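Signal recognition 54 kDa protein (Pyrococcus furiosus, PDB 3DM5) is the SRP54 protein of the signal recognition particle, combining a helical bundle domain, a P-loop-type GTPase domain and a signal peptide binding domain. Local coordinates at residues Lys85-Glu90 against Pro287-Arg292; Gln227-Ala232 against Val262-Ala267. All blocks are in the same frame, centred on the assembly; numbering follows the deposited sequence.

Contact 1. Residues Lys85-Glu90 against Pro287-Arg292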
loop_
_atom_site.group_PDB
_atom_site.type_symbol
_atom_site.label_atom_id
_atom_site.label_comp_id
_atom_site.label_asym_id
_atom_site.label_seq_id
_atom_site.Cartn_x
_atom_site.Cartn_y
_atom_site.Cartn_z
ATOM N N LYS A 85 -20.455 17.681 -13.597
ATOM C CA LYS A 85 -20.723 19.087 -13.236
ATOM C C LYS A 85 -19.715 19.558 -12.203
ATOM O O LYS A 85 -19.366 20.735 -12.145
ATOM C CB LYS A 85 -22.140 19.286 -12.691
ATOM C CG LYS A 85 -23.242 19.050 -13.714
ATOM C CD LYS A 85 -24.614 19.019 -13.062
ATOM C CE LYS A 85 -25.668 18.504 -14.041
ATOM N NZ LYS A 85 -27.017 18.297 -13.419
ATOM N N PHE A 86 -19.236 18.606 -11.409
ATOM C CA PHE A 86 -18.336 18.857 -10.300
ATOM C C PHE A 86 -16.975 19.279 -10.845
ATOM O O PHE A 86 -16.199 19.935 -10.155
ATOM C CB PHE A 86 -18.246 17.584 -9.474
ATOM C CG PHE A 86 -17.531 17.727 -8.159
ATOM C CD1 PHE A 86 -18.053 18.504 -7.153
ATOM C CD2 PHE A 86 -16.374 17.002 -7.906
ATOM C CE1 PHE A 86 -17.419 18.594 -5.941
ATOM C CE2 PHE A 86 -15.738 17.091 -6.701
ATOM C CZ PHE A 86 -16.259 17.886 -5.718
ATOM N N LEU A 87 -16.701 18.923 -12.095
ATOM C CA LEU A 87 -15.427 19.257 -12.739
ATOM C C LEU A 87 -15.585 20.221 -13.927
ATOM O O LEU A 87 -14.784 20.202 -14.861
ATOM C CB LEU A 87 -14.674 17.982 -13.174
ATOM C CG LEU A 87 -14.365 16.934 -12.084
ATOM C CD1 LEU A 87 -13.573 15.756 -12.606
ATOM C CD2 LEU A 87 -13.610 17.527 -10.941
ATOM N N GLY A 88 -16.623 21.053 -13.895
ATOM C CA GLY A 88 -16.797 22.078 -14.916
ATOM C C GLY A 88 -17.860 21.899 -16.006
ATOM O O GLY A 88 -17.980 22.756 -16.882
ATOM N N THR A 89 -18.603 20.793 -15.971
ATOM C CA THR A 89 -19.754 20.566 -16.854
ATOM C C THR A 89 -19.468 20.367 -18.349
ATOM O O THR A 89 -19.907 19.387 -18.938
ATOM C CB THR A 89 -20.812 21.652 -16.688
ATOM O OG1 THR A 89 -21.228 21.698 -15.315
ATOM C CG2 THR A 89 -22.005 21.331 -17.552
ATOM N N GLU A 90 -18.759 21.294 -18.979
ATOM C CA GLU A 90 -18.479 21.153 -20.404
ATOM C C GLU A 90 -17.203 21.855 -20.791
ATOM O O GLU A 90 -16.713 22.726 -20.078
ATOM C CB GLU A 90 -19.620 21.733 -21.233
ATOM C CG GLU A 90 -19.922 23.173 -20.861
ATOM C CD GLU A 90 -20.988 23.802 -21.717
ATOM O OE1 GLU A 90 -21.474 24.884 -21.333
ATOM O OE2 GLU A 90 -21.340 23.225 -22.769
ATOM N N PRO A 287 -16.881 16.132 -19.472
ATOM C CA PRO A 287 -17.649 14.890 -19.646
ATOM C C PRO A 287 -16.809 13.718 -20.162
ATOM O O PRO A 287 -17.077 12.578 -19.799
ATOM C CB PRO A 287 -18.713 15.274 -20.694
ATOM C CG PRO A 287 -18.693 16.739 -20.767
ATOM C CD PRO A 287 -17.334 17.189 -20.389
ATOM N N ARG A 288 -15.829 14.004 -21.015
ATOM C CA ARG A 288 -14.932 12.996 -21.567
ATOM C C ARG A 288 -13.921 12.552 -20.528
ATOM O O ARG A 288 -13.570 11.377 -20.442
ATOM C CB ARG A 288 -14.158 13.578 -22.740
ATOM C CG ARG A 288 -15.011 14.260 -23.762
ATOM C CD ARG A 288 -15.296 13.347 -24.918
ATOM N NE ARG A 288 -16.524 13.740 -25.591
ATOM C CZ ARG A 288 -17.145 12.998 -26.500
ATOM N NH1 ARG A 288 -16.643 11.819 -26.854
ATOM N NH2 ARG A 288 -18.267 13.436 -27.057
ATOM N N PHE A 289 -13.432 13.513 -19.754
ATOM C CA PHE A 289 -12.466 13.231 -18.708
ATOM C C PHE A 289 -13.116 12.374 -17.616
ATOM O O PHE A 289 -12.592 11.330 -17.245
ATOM C CB PHE A 289 -11.925 14.540 -18.165
ATOM C CG PHE A 289 -10.976 14.392 -17.012
ATOM C CD1 PHE A 289 -9.613 14.292 -17.236
ATOM C CD2 PHE A 289 -11.445 14.419 -15.694
ATOM C CE1 PHE A 289 -8.729 14.183 -16.177
ATOM C CE2 PHE A 289 -10.572 14.316 -14.636
ATOM C CZ PHE A 289 -9.202 14.198 -14.882
ATOM N N VAL A 290 -14.270 12.802 -17.122
ATOM C CA VAL A 290 -14.958 12.062 -16.073
ATOM C C VAL A 290 -15.359 10.681 -16.571
ATOM O O VAL A 290 -15.458 9.731 -15.800
ATOM C CB VAL A 290 -16.203 12.812 -15.593
ATOM C CG1 VAL A 290 -17.147 11.883 -14.866
ATOM C CG2 VAL A 290 -15.792 13.929 -14.699
ATOM N N SER A 291 -15.579 10.571 -17.872
ATOM C CA SER A 291 -15.885 9.289 -18.480
ATOM C C SER A 291 -14.687 8.321 -18.487
ATOM O O SER A 291 -14.867 7.145 -18.194
ATOM C CB SER A 291 -16.450 9.489 -19.891
ATOM O OG SER A 291 -16.799 8.259 -20.492
ATOM N N ARG A 292 -13.480 8.791 -18.825
ATOM C CA ARG A 292 -12.279 7.942 -18.689
ATOM C C ARG A 292 -12.023 7.632 -17.213
ATOM O O ARG A 292 -11.724 6.497 -16.843
ATOM C CB ARG A 292 -11.028 8.596 -19.271
ATOM C CG ARG A 292 -11.268 9.418 -20.501
ATOM C CD ARG A 292 -11.197 8.588 -21.766
ATOM N NE ARG A 292 -9.822 8.417 -22.226
ATOM C CZ ARG A 292 -9.485 8.176 -23.491
ATOM N NH1 ARG A 292 -10.430 8.084 -24.423
ATOM N NH2 ARG A 292 -8.206 8.034 -23.831
#
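Leu87 meets Val290 and Phe289 through one methyl group, and this is the close-packed half of the contact. Its CG lies anti to its own carbonyl carbon, and CD1 then runs on anti to CA (chi2 -177°), carrying that methyl across to the helix. Leu87 CD1 lies 3.6 Å from Val290 CG2. Leu87 CD1 also sits at the edge of the Phe289 ring, near its plane, 3.9 Å from Phe289 CE2, with the two side chains crossing at about a right angle. Leu87 and Val290 are both buried, and purely apolar atoms touch here.

The other side is more open: Thr89 and Glu90 are exposed and Pro287 partly so, and what touches is proline ring against main chain. Pro287 CG is 3.4 Å from Thr89 O, and Pro287 CD is 4.1 Å from Glu90 CA. The side chains of Thr89 and Glu90 leave the backbone on the far side. No hydrogen bond crosses between the segments. The turn that presents this backbone is a Schellman motif, with Gly88 as its C-prime residue at positive phi (105°); Gly88 N reaches Lys85 O and Thr89 N reaches Thr84 O.

As in other SRP GTPases, a helix near the end of the GTPase domain here packs on the helical bundle. Helix 286-293 lies against helix 71-86, with Val290 also touching Tyr80, Leu83 and Thr84, and Pro287 O hydrogen-bonded to Tyr80 OH. Helix 255-263 adjoins the apolar half, where Ser260 meets Leu87 and Leu259 meets Phe289.

Contact 2. Residues Gln227-Ala232 against Val262-Ala267. With SO4 (sulfate ion), chain N.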
loop_
_atom_site.group_PDB
_atom_site.type_symbol
_atom_site.label_atom_id
_atom_site.label_comp_id
_atom_site.label_asym_id
_atom_site.label_seq_id
_atom_site.Cartn_x
_atom_site.Cartn_y
_atom_site.Cartn_z
ATOM N N GLN A 227 -5.822 23.537 -2.296
ATOM C CA GLN A 227 -5.277 24.888 -2.133
ATOM C C GLN A 227 -5.332 25.694 -3.424
ATOM O O GLN A 227 -5.060 26.894 -3.408
ATOM C CB GLN A 227 -3.824 24.866 -1.653
ATOM C CG GLN A 227 -3.541 23.993 -0.452
ATOM C CD GLN A 227 -2.069 24.009 -0.071
ATOM O OE1 GLN A 227 -1.602 24.958 0.554
ATOM N NE2 GLN A 227 -1.328 22.961 -0.457
ATOM N N ALA A 228 -5.672 25.033 -4.531
ATOM C CA ALA A 228 -5.799 25.717 -5.810
ATOM C C ALA A 228 -6.986 26.663 -5.817
ATOM O O ALA A 228 -7.028 27.601 -6.610
ATOM C CB ALA A 228 -5.925 24.734 -6.960
ATOM N N TYR A 229 -7.958 26.401 -4.955
ATOM C CA TYR A 229 -9.167 27.203 -4.923
ATOM C C TYR A 229 -8.873 28.704 -4.820
ATOM O O TYR A 229 -9.257 29.483 -5.688
ATOM C CB TYR A 229 -10.062 26.787 -3.764
ATOM C CG TYR A 229 -11.318 27.606 -3.702
ATOM C CD1 TYR A 229 -12.427 27.262 -4.472
ATOM C CD2 TYR A 229 -11.396 28.739 -2.908
ATOM C CE1 TYR A 229 -13.597 28.018 -4.439
ATOM C CE2 TYR A 229 -12.573 29.508 -2.861
ATOM C CZ TYR A 229 -13.666 29.135 -3.634
ATOM O OH TYR A 229 -14.829 29.867 -3.618
ATOM N N ASN A 230 -8.193 29.095 -3.750
ATOM C CA ASN A 230 -7.913 30.501 -3.487
ATOM C C ASN A 230 -7.025 31.162 -4.529
ATOM O O ASN A 230 -7.211 32.338 -4.828
ATOM C CB ASN A 230 -7.369 30.703 -2.068
ATOM C CG ASN A 230 -8.477 30.703 -1.028
ATOM O OD1 ASN A 230 -9.554 31.253 -1.256
ATOM N ND2 ASN A 230 -8.221 30.079 0.112
ATOM N N GLN A 231 -6.086 30.400 -5.087
ATOM C CA GLN A 231 -5.240 30.894 -6.165
ATOM C C GLN A 231 -6.062 31.143 -7.414
ATOM O O GLN A 231 -5.910 32.181 -8.038
ATOM C CB GLN A 231 -4.104 29.914 -6.488
ATOM C CG GLN A 231 -3.247 29.566 -5.296
ATOM C CD GLN A 231 -2.043 28.759 -5.681
ATOM O OE1 GLN A 231 -1.904 28.335 -6.832
ATOM N NE2 GLN A 231 -1.156 28.534 -4.721
ATOM N N ALA A 232 -6.940 30.208 -7.771
ATOM C CA ALA A 232 -7.794 30.368 -8.950
ATOM C C ALA A 232 -8.745 31.540 -8.752
ATOM O O ALA A 232 -8.974 32.344 -9.662
ATOM C CB ALA A 232 -8.585 29.099 -9.223
ATOM N N VAL A 262 -10.566 24.263 -8.516
ATOM C CA VAL A 262 -10.602 25.237 -9.587
ATOM C C VAL A 262 -11.985 25.300 -10.212
ATOM O O VAL A 262 -12.472 26.377 -10.538
ATOM C CB VAL A 262 -9.557 24.928 -10.697
ATOM C CG1 VAL A 262 -9.870 25.716 -11.953
ATOM C CG2 VAL A 262 -8.145 25.240 -10.221
ATOM N N ALA A 263 -12.637 24.158 -10.368
ATOM C CA ALA A 263 -13.954 24.164 -10.978
ATOM C C ALA A 263 -15.015 24.812 -10.054
ATOM O O ALA A 263 -16.046 25.325 -10.509
ATOM C CB ALA A 263 -14.358 22.761 -11.381
ATOM N N ALA A 264 -14.751 24.781 -8.753
ATOM C CA ALA A 264 -15.684 25.306 -7.777
ATOM C C ALA A 264 -15.642 26.809 -7.912
ATOM O O ALA A 264 -16.464 27.552 -7.384
ATOM C CB ALA A 264 -15.262 24.901 -6.394
ATOM N N THR A 265 -14.653 27.249 -8.649
ATOM C CA THR A 265 -14.323 28.640 -8.680
ATOM C C THR A 265 -15.052 29.315 -9.840
ATOM O O THR A 265 -15.253 30.526 -9.830
ATOM C CB THR A 265 -12.828 28.751 -8.866
ATOM O OG1 THR A 265 -12.243 29.422 -7.741
ATOM C CG2 THR A 265 -12.505 29.411 -10.203
ATOM N N GLY A 266 -15.447 28.523 -10.837
ATOM C CA GLY A 266 -16.030 29.045 -12.060
ATOM C C GLY A 266 -15.021 29.214 -13.188
ATOM O O GLY A 266 -15.350 29.137 -14.362
ATOM N N ALA A 267 -13.773 29.434 -12.830
ATOM C CA ALA A 267 -12.751 29.613 -13.839
ATOM C C ALA A 267 -12.651 28.373 -14.721
ATOM O O ALA A 267 -12.712 27.242 -14.238
ATOM C CB ALA A 267 -11.413 29.939 -13.189
HETATM S S SO4 N . -6.015 27.448 1.483
HETATM O O1 SO4 N . -6.730 27.013 0.279
HETATM O O2 SO4 N . -5.272 28.671 1.178
HETATM O O3 SO4 N . -6.988 27.658 2.556
HETATM O O4 SO4 N . -5.039 26.452 1.921
#
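Val262 pushes a methyl into the shallow groove between Ala228 and Ala232, which stand one helical turn apart. Val262 CG2 is the bump: it lies 4.0 Å from Ala228 CB and equally 4.0 Å from Ala232 CB. The two alanine methyls are small enough to form the walls of the groove and let the backbones come near, with the CA atoms of Tyr229 and Val262 5.3 Å apart.

A second hollow opens between Ala232 and the ring of Tyr229, and Thr265 fills it. Thr265 CG2 rests against Ala232 CB at 4.1 Å, while Thr265 OG1 lies over one face of the Tyr229 ring, 3.8 Å from Tyr229 CE1. Tyr229 CG stands anti to the backbone N (chi1 180°). Ala264 meets the same ring at its edge, near the plane, with Ala264 CB 4.0 Å from Tyr229 CE1. Tyr229 is thus bordered on a face and an edge by the consecutive residues Thr265 and Ala264.

Away from this interface, Asn230 ND2 makes a weak hydrogen bond to O2 of a sulfate ion, probably from the crystallisation liquor, which Arg33 of the third subunit also binds. Below the groove, Ala228 and Val262 both rest on Ile220 of strand 215-221, in the central sheet of a P-loop NTPase fold.

No hydrogen bond or salt bridge spans the two segments; even the nearest polar approach, Thr265 OG1 to Tyr229 O at 3.6 Å, is not a hydrogen bond. Methyl groups, a ring and a single hydroxyl do the joining, consistent with a fit set more by shape than by directional bonds between the two segments.

How the contacts relate
From the N terminus, the chain leaves the helical bundle along helix 71-86 and enters contact 1 at 85-90. It then builds all eight strands of the mixed sheet before 287-292 returns to close a loop of 196 residues. Contact 2 lies wholly within that excursion, closing a much shorter loop of 29 residues between 227-232 and 262-267 that contains strand 242-247. One thus ties the bundle to the end of the GTPase domain; the other joins two successive helices on the sheet. Their centres are 16 Å apart, yet they meet: Ala263 CB packs 3.6 Å from Phe86 O, making helix 255-263 the shared piece.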